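Local atomic coordinates of protein LEC-6 (Caenorhabditis elegans, PDB entry 3VV1), a protein that probably binds galactosides as a galectin, and is bound here to a glycan containing galactose and fucose. Residues Phe28-Val39 with His143-His154. Residues are numbered along the deposited sequence; the frame is centred on the assembly and turned at random.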
# COMPACT_ATOMS: atom_id res chain seq x y z
N PHE A 28 -1.97 -0.55 -7.97
CA PHE A 28 -1.23 -1.60 -8.71
C PHE A 28 -1.82 -1.79 -10.09
O PHE A 28 -3.03 -1.65 -10.28
CB PHE A 28 -1.26 -2.91 -7.92
CG PHE A 28 -0.67 -2.76 -6.55
CD1 PHE A 28 0.74 -2.83 -6.35
CD2 PHE A 28 -1.51 -2.56 -5.42
CE1 PHE A 28 1.30 -2.71 -5.06
CE2 PHE A 28 -0.91 -2.46 -4.13
CZ PHE A 28 0.48 -2.49 -3.98
N PHE A 29 -0.95 -2.06 -11.03
CA PHE A 29 -1.36 -2.25 -12.44
C PHE A 29 -1.13 -3.69 -12.90
O PHE A 29 -0.16 -4.33 -12.50
CB PHE A 29 -0.63 -1.23 -13.34
CG PHE A 29 -1.01 0.18 -13.00
CD1 PHE A 29 -0.35 0.88 -11.96
CD2 PHE A 29 -2.08 0.79 -13.66
CE1 PHE A 29 -0.76 2.15 -11.61
CE2 PHE A 29 -2.49 2.06 -13.31
CZ PHE A 29 -1.83 2.74 -12.29
N ASN A 30 -2.06 -4.17 -13.74
CA ASN A 30 -1.97 -5.54 -14.28
C ASN A 30 -1.69 -6.63 -13.24
O ASN A 30 -0.82 -7.46 -13.45
CB ASN A 30 -0.95 -5.60 -15.44
CG ASN A 30 -1.43 -4.84 -16.66
OD1 ASN A 30 -0.69 -3.98 -17.24
ND2 ASN A 30 -2.58 -5.15 -17.08
N PRO A 31 -2.42 -6.63 -12.13
CA PRO A 31 -2.23 -7.84 -11.22
C PRO A 31 -2.89 -9.07 -11.92
O PRO A 31 -3.94 -8.90 -12.60
CB PRO A 31 -3.03 -7.41 -9.98
CG PRO A 31 -4.13 -6.43 -10.54
CD PRO A 31 -3.48 -5.67 -11.67
N GLN A 32 -2.35 -10.27 -11.81
CA GLN A 32 -2.97 -11.51 -12.41
C GLN A 32 -4.27 -12.01 -11.73
O GLN A 32 -4.28 -12.05 -10.51
CB GLN A 32 -1.98 -12.64 -12.27
CG GLN A 32 -0.65 -12.44 -13.04
CD GLN A 32 0.60 -12.94 -12.29
OE1 GLN A 32 0.91 -12.48 -11.18
NE2 GLN A 32 1.32 -13.87 -12.90
N THR A 33 -5.29 -12.45 -12.50
CA THR A 33 -6.54 -13.00 -11.88
C THR A 33 -6.25 -14.51 -11.69
O THR A 33 -5.61 -15.11 -12.57
CB THR A 33 -7.82 -12.75 -12.76
OG1 THR A 33 -8.11 -11.33 -12.83
CG2 THR A 33 -9.11 -13.40 -12.21
N PRO A 34 -6.61 -15.11 -10.53
CA PRO A 34 -7.22 -14.50 -9.35
C PRO A 34 -6.21 -13.63 -8.56
O PRO A 34 -5.05 -14.00 -8.35
CB PRO A 34 -7.70 -15.73 -8.54
CG PRO A 34 -6.64 -16.77 -8.84
CD PRO A 34 -6.34 -16.56 -10.32
N VAL A 35 -6.69 -12.44 -8.25
CA VAL A 35 -5.98 -11.34 -7.53
C VAL A 35 -6.48 -11.48 -6.08
O VAL A 35 -7.65 -11.67 -5.80
CB VAL A 35 -6.47 -10.04 -8.20
CG1 VAL A 35 -6.05 -8.77 -7.47
CG2 VAL A 35 -6.09 -9.97 -9.68
N ASN A 36 -5.57 -11.37 -5.14
CA ASN A 36 -5.91 -11.54 -3.74
C ASN A 36 -5.03 -10.54 -2.97
O ASN A 36 -3.78 -10.77 -2.87
CB ASN A 36 -5.54 -12.96 -3.40
CG ASN A 36 -6.42 -13.58 -2.35
OD1 ASN A 36 -7.62 -13.69 -2.52
ND2 ASN A 36 -5.80 -14.08 -1.28
N ILE A 37 -5.61 -9.41 -2.52
CA ILE A 37 -4.79 -8.27 -2.08
C ILE A 37 -5.15 -7.87 -0.65
O ILE A 37 -6.31 -7.47 -0.41
CB ILE A 37 -4.97 -7.02 -2.97
CG1 ILE A 37 -4.89 -7.39 -4.48
CG2 ILE A 37 -3.86 -6.01 -2.65
CD1 ILE A 37 -5.21 -6.23 -5.41
N PRO A 38 -4.19 -8.01 0.28
CA PRO A 38 -4.48 -7.60 1.68
C PRO A 38 -4.86 -6.12 1.77
O PRO A 38 -4.34 -5.30 1.00
CB PRO A 38 -3.15 -7.81 2.36
CG PRO A 38 -2.50 -8.98 1.63
CD PRO A 38 -2.89 -8.74 0.18
N VAL A 39 -5.67 -5.77 2.76
CA VAL A 39 -6.05 -4.37 2.99
C VAL A 39 -6.35 -4.24 4.48
O VAL A 39 -6.83 -5.19 5.10
CB VAL A 39 -7.26 -3.97 2.10
CG1 VAL A 39 -8.51 -4.79 2.45
CG2 VAL A 39 -7.55 -2.44 2.20
N HIS A 143 -10.04 -7.82 5.46
CA HIS A 143 -8.56 -7.95 5.41
C HIS A 143 -8.07 -8.35 4.04
O HIS A 143 -6.86 -8.35 3.82
CB HIS A 143 -8.03 -8.91 6.47
CG HIS A 143 -8.14 -10.38 6.12
ND1 HIS A 143 -7.23 -11.40 6.33
CD2 HIS A 143 -9.26 -10.95 5.64
CE1 HIS A 143 -7.80 -12.54 5.88
NE2 HIS A 143 -9.02 -12.28 5.45
N LEU A 144 -8.99 -8.66 3.11
CA LEU A 144 -8.55 -9.13 1.79
C LEU A 144 -9.56 -8.72 0.73
O LEU A 144 -10.79 -8.78 0.96
CB LEU A 144 -8.50 -10.69 1.77
CG LEU A 144 -7.32 -11.39 2.37
CD1 LEU A 144 -7.66 -12.88 2.41
CD2 LEU A 144 -6.15 -11.02 1.43
N ILE A 145 -9.04 -8.26 -0.42
CA ILE A 145 -9.83 -8.00 -1.59
C ILE A 145 -9.50 -9.12 -2.60
O ILE A 145 -8.32 -9.29 -2.98
CB ILE A 145 -9.52 -6.60 -2.14
CG1 ILE A 145 -10.02 -5.53 -1.11
CG2 ILE A 145 -10.16 -6.36 -3.53
CD1 ILE A 145 -9.38 -4.21 -1.37
N GLU A 146 -10.53 -9.88 -2.99
CA GLU A 146 -10.34 -10.99 -3.96
C GLU A 146 -11.07 -10.71 -5.26
O GLU A 146 -12.24 -10.31 -5.22
CB GLU A 146 -10.86 -12.27 -3.29
CG GLU A 146 -10.79 -13.57 -4.06
CD GLU A 146 -11.28 -14.70 -3.15
OE1 GLU A 146 -12.34 -14.51 -2.49
OE2 GLU A 146 -10.59 -15.77 -3.08
N ILE A 147 -10.43 -10.91 -6.39
CA ILE A 147 -11.07 -10.68 -7.69
C ILE A 147 -10.85 -11.98 -8.48
O ILE A 147 -9.71 -12.45 -8.65
CB ILE A 147 -10.43 -9.49 -8.43
CG1 ILE A 147 -10.55 -8.22 -7.53
CG2 ILE A 147 -11.22 -9.29 -9.78
CD1 ILE A 147 -9.79 -7.04 -8.08
N GLU A 148 -11.96 -12.59 -8.92
CA GLU A 148 -11.85 -13.88 -9.63
C GLU A 148 -12.79 -13.94 -10.81
O GLU A 148 -13.81 -13.21 -10.86
CB GLU A 148 -12.23 -15.05 -8.70
CG GLU A 148 -11.35 -15.11 -7.46
CD GLU A 148 -11.43 -16.42 -6.68
OE1 GLU A 148 -12.45 -17.13 -6.71
OE2 GLU A 148 -10.45 -16.74 -5.99
N GLY A 149 -12.49 -14.86 -11.70
CA GLY A 149 -13.46 -15.21 -12.77
C GLY A 149 -13.09 -14.56 -14.10
O GLY A 149 -11.90 -14.27 -14.36
N GLY A 150 -14.10 -14.35 -14.93
CA GLY A 150 -13.83 -13.87 -16.31
C GLY A 150 -13.67 -12.38 -16.37
O GLY A 150 -14.57 -11.63 -16.80
N VAL A 151 -12.52 -11.94 -15.90
CA VAL A 151 -12.26 -10.49 -15.80
C VAL A 151 -10.77 -10.25 -15.84
O VAL A 151 -10.01 -11.01 -15.26
CB VAL A 151 -12.91 -9.86 -14.57
CG1 VAL A 151 -12.28 -10.39 -13.26
CG2 VAL A 151 -12.87 -8.31 -14.71
N HIS A 152 -10.37 -9.19 -16.56
CA HIS A 152 -9.00 -8.73 -16.55
C HIS A 152 -8.96 -7.48 -15.70
O HIS A 152 -9.76 -6.56 -15.92
CB HIS A 152 -8.64 -8.40 -17.99
CG HIS A 152 -7.37 -7.58 -18.07
ND1 HIS A 152 -6.17 -8.10 -17.72
CD2 HIS A 152 -7.17 -6.21 -18.25
CE1 HIS A 152 -5.24 -7.11 -17.76
NE2 HIS A 152 -5.86 -5.98 -18.14
N VAL A 153 -8.02 -7.43 -14.75
CA VAL A 153 -7.89 -6.22 -13.91
C VAL A 153 -6.74 -5.39 -14.49
O VAL A 153 -5.55 -5.77 -14.40
CB VAL A 153 -7.63 -6.60 -12.42
CG1 VAL A 153 -7.48 -5.33 -11.60
CG2 VAL A 153 -8.81 -7.42 -11.88
N HIS A 154 -7.07 -4.21 -15.02
CA HIS A 154 -6.03 -3.29 -15.45
C HIS A 154 -5.40 -2.58 -14.25
O HIS A 154 -4.16 -2.40 -14.22
CB HIS A 154 -6.63 -2.24 -16.40
CG HIS A 154 -5.69 -1.10 -16.63
ND1 HIS A 154 -4.54 -1.22 -17.35
CD2 HIS A 154 -5.71 0.19 -16.15
CE1 HIS A 154 -3.86 -0.03 -17.33
NE2 HIS A 154 -4.56 0.82 -16.59
O HOH W 1 -4.32 -3.77 -18.57
O HOH W 2 -6.38 -9.71 -14.22
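V35 and I147 form an antiparallel hydrogen-bonded pair in the galectin β-sandwich, N of V35 lying 3.0 Å from O of I147, where strand 35-38, outermost in its sheet within this chain, borders strand 144-149. Their side chains lie alongside each other, CB of V35 4.0 Å from CB of I147, on the same face as I37 and I145. That this face looks into the sandwich follows from the packing of I145 on L48 and I147 on L50, both in the second sheet. The second subunit hydrogen-bonds to the backbone of P38 and packs its F24 on I37 and I145. On the other face N36 lies beside E146, amide and carboxylate planes turned 52° apart. Here OD1 of N36 meets the aliphatic CG of E146 at 3.5 Å, while OE1 of E146 is held by a salt bridge to R66 and a hydrogen bond from N64. L144 slants across P38, its CD2 3.8 Å from N of P38.

Both segments also reach the second sheet, through 28-29 and 151-153. Where the 30-34 connection passes strand 151-153, P31 and V153 cross at about a right angle, CG1 of V153 3.7 Å from CG of P31. A water bound by O of P31, OG1 of T33 and N of V153 bridges the segments here. Further out, a nearly straight bond from N of N30 to O of H154 (2.8 Å) joins the backbones, and F29 directs its ring edge at the face of H154 in an offset edge-to-face pair, planes at 69°. With chi1 at 167°, H154 folds its imidazole back alongside F29. On that ring's edge, ND1 shares a second water with NE2 of H152 and ND2 of N30; the amide nitrogen donates to this water over 2.7 Å.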